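IAA acetyltransferase (PDB 1Y9K) probably acts as an N-acetyltransferase of the GNAT family, transferring an acetyl group to an amino group of its substrate. Local coordinates at residues V87-A90 with K91-M95; N104-V107 with S108-A111. One frame throughout, in Å; residues are numbered along the deposited sequence.

Interaction 1 lies at the C-terminal end of helix 78-92 and interaction 2 at the N-terminal start of a different helix, 107-115. Helix 78-92 belongs to a beta-alpha-beta unit between strands 61-69 and 97-103; helix 107-115 follows strand 97-103. The centres of the two contacts lie 24 Å apart and their nearest atoms about 12 Å apart. The first is partly buried, with V87, A90 and M95 inside and a salt bridge, E88 to K91, at the surface. Interaction 2 is a surface contact whose segments are joined by backbone hydrogen bonds, with Q109 and L110 resting against S106 and the backbone of the turn, while the polar side chains of N104 and S106 bond to residues of other segments.

Interaction 1: V87-A90 with K91-M95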
loop_
_atom_site.group_PDB
_atom_site.type_symbol
_atom_site.label_atom_id
_atom_site.label_comp_id
_atom_site.label_asym_id
_atom_site.label_seq_id
_atom_site.Cartn_x
_atom_site.Cartn_y
_atom_site.Cartn_z
ATOM N N VAL A 87 -1.505 7.768 7.116
ATOM C CA VAL A 87 -2.243 7.931 8.375
ATOM C C VAL A 87 -2.698 9.386 8.552
ATOM O O VAL A 87 -3.879 9.645 8.827
ATOM C CB VAL A 87 -1.396 7.477 9.613
ATOM C CG1 VAL A 87 -2.074 7.854 10.935
ATOM C CG2 VAL A 87 -1.101 5.966 9.568
ATOM N N GLU A 88 -1.758 10.323 8.379
ATOM C CA GLU A 88 -2.041 11.755 8.508
ATOM C C GLU A 88 -3.029 12.261 7.464
ATOM O O GLU A 88 -3.898 13.070 7.769
ATOM C CB GLU A 88 -0.749 12.590 8.481
ATOM C CG GLU A 88 0.074 12.490 9.770
ATOM C CD GLU A 88 -0.787 12.574 11.033
ATOM O OE1 GLU A 88 -1.372 13.655 11.280
ATOM O OE2 GLU A 88 -0.878 11.561 11.775
ATOM N N THR A 89 -2.896 11.771 6.238
ATOM C CA THR A 89 -3.811 12.134 5.165
ATOM C C THR A 89 -5.225 11.649 5.471
ATOM O O THR A 89 -6.198 12.361 5.227
ATOM C CB THR A 89 -3.312 11.573 3.832
ATOM O OG1 THR A 89 -2.008 12.101 3.574
ATOM C CG2 THR A 89 -4.245 11.937 2.691
ATOM N N ALA A 90 -5.318 10.448 6.033
ATOM C CA ALA A 90 -6.581 9.813 6.369
ATOM C C ALA A 90 -7.329 10.493 7.518
ATOM O O ALA A 90 -8.558 10.618 7.475
ATOM C CB ALA A 90 -6.360 8.312 6.662
ATOM N N LYS A 91 -6.590 10.912 8.545
ATOM C CA LYS A 91 -7.147 11.747 9.615
ATOM C C LYS A 91 -7.694 13.032 9.011
ATOM O O LYS A 91 -8.840 13.406 9.261
ATOM C CB LYS A 91 -6.084 12.092 10.661
ATOM C CG LYS A 91 -5.644 10.935 11.530
ATOM C CD LYS A 91 -4.455 11.334 12.392
ATOM C CE LYS A 91 -4.061 10.207 13.351
ATOM N NZ LYS A 91 -2.636 10.341 13.808
ATOM N N GLY A 92 -6.860 13.684 8.201
ATOM C CA GLY A 92 -7.217 14.910 7.487
ATOM C C GLY A 92 -8.556 14.851 6.776
ATOM O O GLY A 92 -9.301 15.833 6.781
ATOM N N TYR A 93 -8.865 13.701 6.175
ATOM C CA TYR A 93 -10.137 13.508 5.467
ATOM C C TYR A 93 -11.327 13.181 6.377
ATOM O O TYR A 93 -12.452 13.011 5.906
ATOM C CB TYR A 93 -9.982 12.478 4.339
ATOM C CG TYR A 93 -9.378 13.083 3.086
ATOM C CD1 TYR A 93 -8.045 12.856 2.751
ATOM C CD2 TYR A 93 -10.136 13.915 2.248
ATOM C CE1 TYR A 93 -7.478 13.424 1.610
ATOM C CE2 TYR A 93 -9.580 14.491 1.103
ATOM C CZ TYR A 93 -8.248 14.239 0.793
ATOM O OH TYR A 93 -7.687 14.792 -0.337
ATOM N N GLY A 94 -11.077 13.106 7.682
ATOM C CA GLY A 94 -12.131 12.844 8.655
ATOM C C GLY A 94 -12.429 11.371 8.883
ATOM O O GLY A 94 -13.450 11.031 9.489
HETATM N N MSE A 95 -11.547 10.494 8.404
HETATM C CA MSE A 95 -11.693 9.049 8.623
HETATM C C MSE A 95 -11.358 8.644 10.062
HETATM O O MSE A 95 -10.529 9.282 10.734
HETATM C CB MSE A 95 -10.837 8.234 7.630
HETATM C CG MSE A 95 -11.001 8.622 6.153
HETATM SE SE MSE A 95 -12.566 8.166 5.401
HETATM C CE MSE A 95 -13.437 9.715 5.464
#
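The Y93 ring meets T89 in two ways: the methyl CG2 of T89 lies at the ring edge, in plane, 3.7 Å from CE1 of Y93, while T89 O approaches the ring obliquely. The two side chains run side by side, one helical turn apart. On another side of the helix, E88 and K91 form a salt bridge. A bend at chi2 (-44°) turns the E88 carboxylate toward K91, and OE2 of E88 meets NZ of K91 with its syn lone pair at 3.0 Å. The lysine reaches there by staying extended beyond CG, its NZ also passing 3.8 Å from CG1 of V87.

The backbone ends in a Schellman motif. G94 takes a positive phi (86°), and the amide N of M95 returns to A90 O at 3.1 Å, while G94 N bonds to K91 O. A90 O also receives a weak bond from Y93 N, whose stronger bond goes to T89 O. The hydroxyl OG1 of T89 is held by H85 O and the hydroxyl of Y52. In the fold, A90 and M95 pack on M62 of strand 61-69 and on L153, whereas Y93 reaches L38 and Y40 of strand 38-43.

Interaction 2: N104-V107 with S108-A111; sequences NSSV and SQLA
Q109 turns its side chain back along S106 because CG lies anti to its own carbonyl carbon (chi1 -56°) and the chain then runs extended, bringing NE2 to 3.9 Å from S106 CB. L110 has its CG in the same orientation, 3.5 Å from S106 O; its CD1 lies toward the preceding loop. The setting is the N-terminal start of helix 107-115 in a GNAT fold, with S106 at the N-cap position and at the centre of an inverse gamma turn. Its side chain makes no capping bond; OG of S106 bonds instead to E138, as does OG of S105. The first helical bonds follow: S106 O accepts L110 N at 2.9 Å, and V107 O accepts A111 N at 3.0 Å. N104 secures the loop to the sheet: OD1 takes the amides of R144 and D145, and ND2 gives to V142 O. Q109 NE2 has a weak hydrogen bond to T102 OG1, at the end of the strand before. L110 packs on I147 of strand 141-152, and its methyl CD1 stands 4.1 Å from V107 CA and 4.2 Å from N104 O.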
loop_
_atom_site.group_PDB
_atom_site.type_symbol
_atom_site.label_atom_id
_atom_site.label_comp_id
_atom_site.label_asym_id
_atom_site.label_seq_id
_atom_site.Cartn_x
_atom_site.Cartn_y
_atom_site.Cartn_z
ATOM N N ASN A 104 0.265 -13.276 2.897
ATOM C CA ASN A 104 0.734 -14.072 4.028
ATOM C C ASN A 104 2.256 -14.211 4.045
ATOM O O ASN A 104 2.888 -14.327 5.103
ATOM C CB ASN A 104 0.055 -15.448 4.037
ATOM C CG ASN A 104 0.276 -16.234 2.743
ATOM O OD1 ASN A 104 -0.348 -15.954 1.731
ATOM N ND2 ASN A 104 1.141 -17.242 2.792
ATOM N N SER A 105 2.828 -14.182 2.847
ATOM C CA SER A 105 4.255 -14.282 2.643
ATOM C C SER A 105 4.994 -12.961 2.886
ATOM O O SER A 105 6.212 -12.966 3.008
ATOM C CB SER A 105 4.530 -14.791 1.224
ATOM O OG SER A 105 4.024 -13.888 0.259
ATOM N N SER A 106 4.272 -11.837 2.943
ATOM C CA SER A 106 4.906 -10.516 3.056
ATOM C C SER A 106 5.230 -10.182 4.499
ATOM O O SER A 106 4.724 -9.199 5.060
ATOM C CB SER A 106 4.041 -9.420 2.440
ATOM O OG SER A 106 3.658 -9.762 1.129
ATOM N N VAL A 107 6.099 -10.993 5.090
ATOM C CA VAL A 107 6.351 -10.945 6.531
ATOM C C VAL A 107 7.035 -9.655 6.994
ATOM O O VAL A 107 6.745 -9.154 8.085
ATOM C CB VAL A 107 7.128 -12.194 7.014
ATOM C CG1 VAL A 107 7.431 -12.083 8.489
ATOM C CG2 VAL A 107 6.303 -13.455 6.756
ATOM N N SER A 108 7.926 -9.122 6.163
ATOM C CA SER A 108 8.577 -7.846 6.452
ATOM C C SER A 108 7.580 -6.669 6.464
ATOM O O SER A 108 7.718 -5.741 7.269
ATOM C CB SER A 108 9.736 -7.587 5.475
ATOM O OG SER A 108 9.873 -6.192 5.217
ATOM N N GLN A 109 6.589 -6.712 5.576
ATOM C CA GLN A 109 5.492 -5.739 5.604
ATOM C C GLN A 109 4.590 -5.923 6.820
ATOM O O GLN A 109 4.177 -4.939 7.440
ATOM C CB GLN A 109 4.656 -5.791 4.319
ATOM C CG GLN A 109 5.475 -5.598 3.058
ATOM C CD GLN A 109 4.654 -5.126 1.881
ATOM O OE1 GLN A 109 5.110 -4.284 1.096
ATOM N NE2 GLN A 109 3.437 -5.652 1.744
ATOM N N LEU A 110 4.288 -7.181 7.154
ATOM C CA LEU A 110 3.551 -7.503 8.385
ATOM C C LEU A 110 4.177 -6.888 9.649
ATOM O O LEU A 110 3.461 -6.320 10.472
ATOM C CB LEU A 110 3.384 -9.015 8.568
ATOM C CG LEU A 110 2.438 -9.789 7.647
ATOM C CD1 LEU A 110 2.506 -11.292 7.955
ATOM C CD2 LEU A 110 1.017 -9.273 7.764
ATOM N N ALA A 111 5.498 -7.009 9.798
ATOM C CA ALA A 111 6.213 -6.367 10.907
ATOM C C ALA A 111 6.129 -4.839 10.834
ATOM O O ALA A 111 5.838 -4.191 11.846
ATOM C CB ALA A 111 7.680 -6.820 10.957
#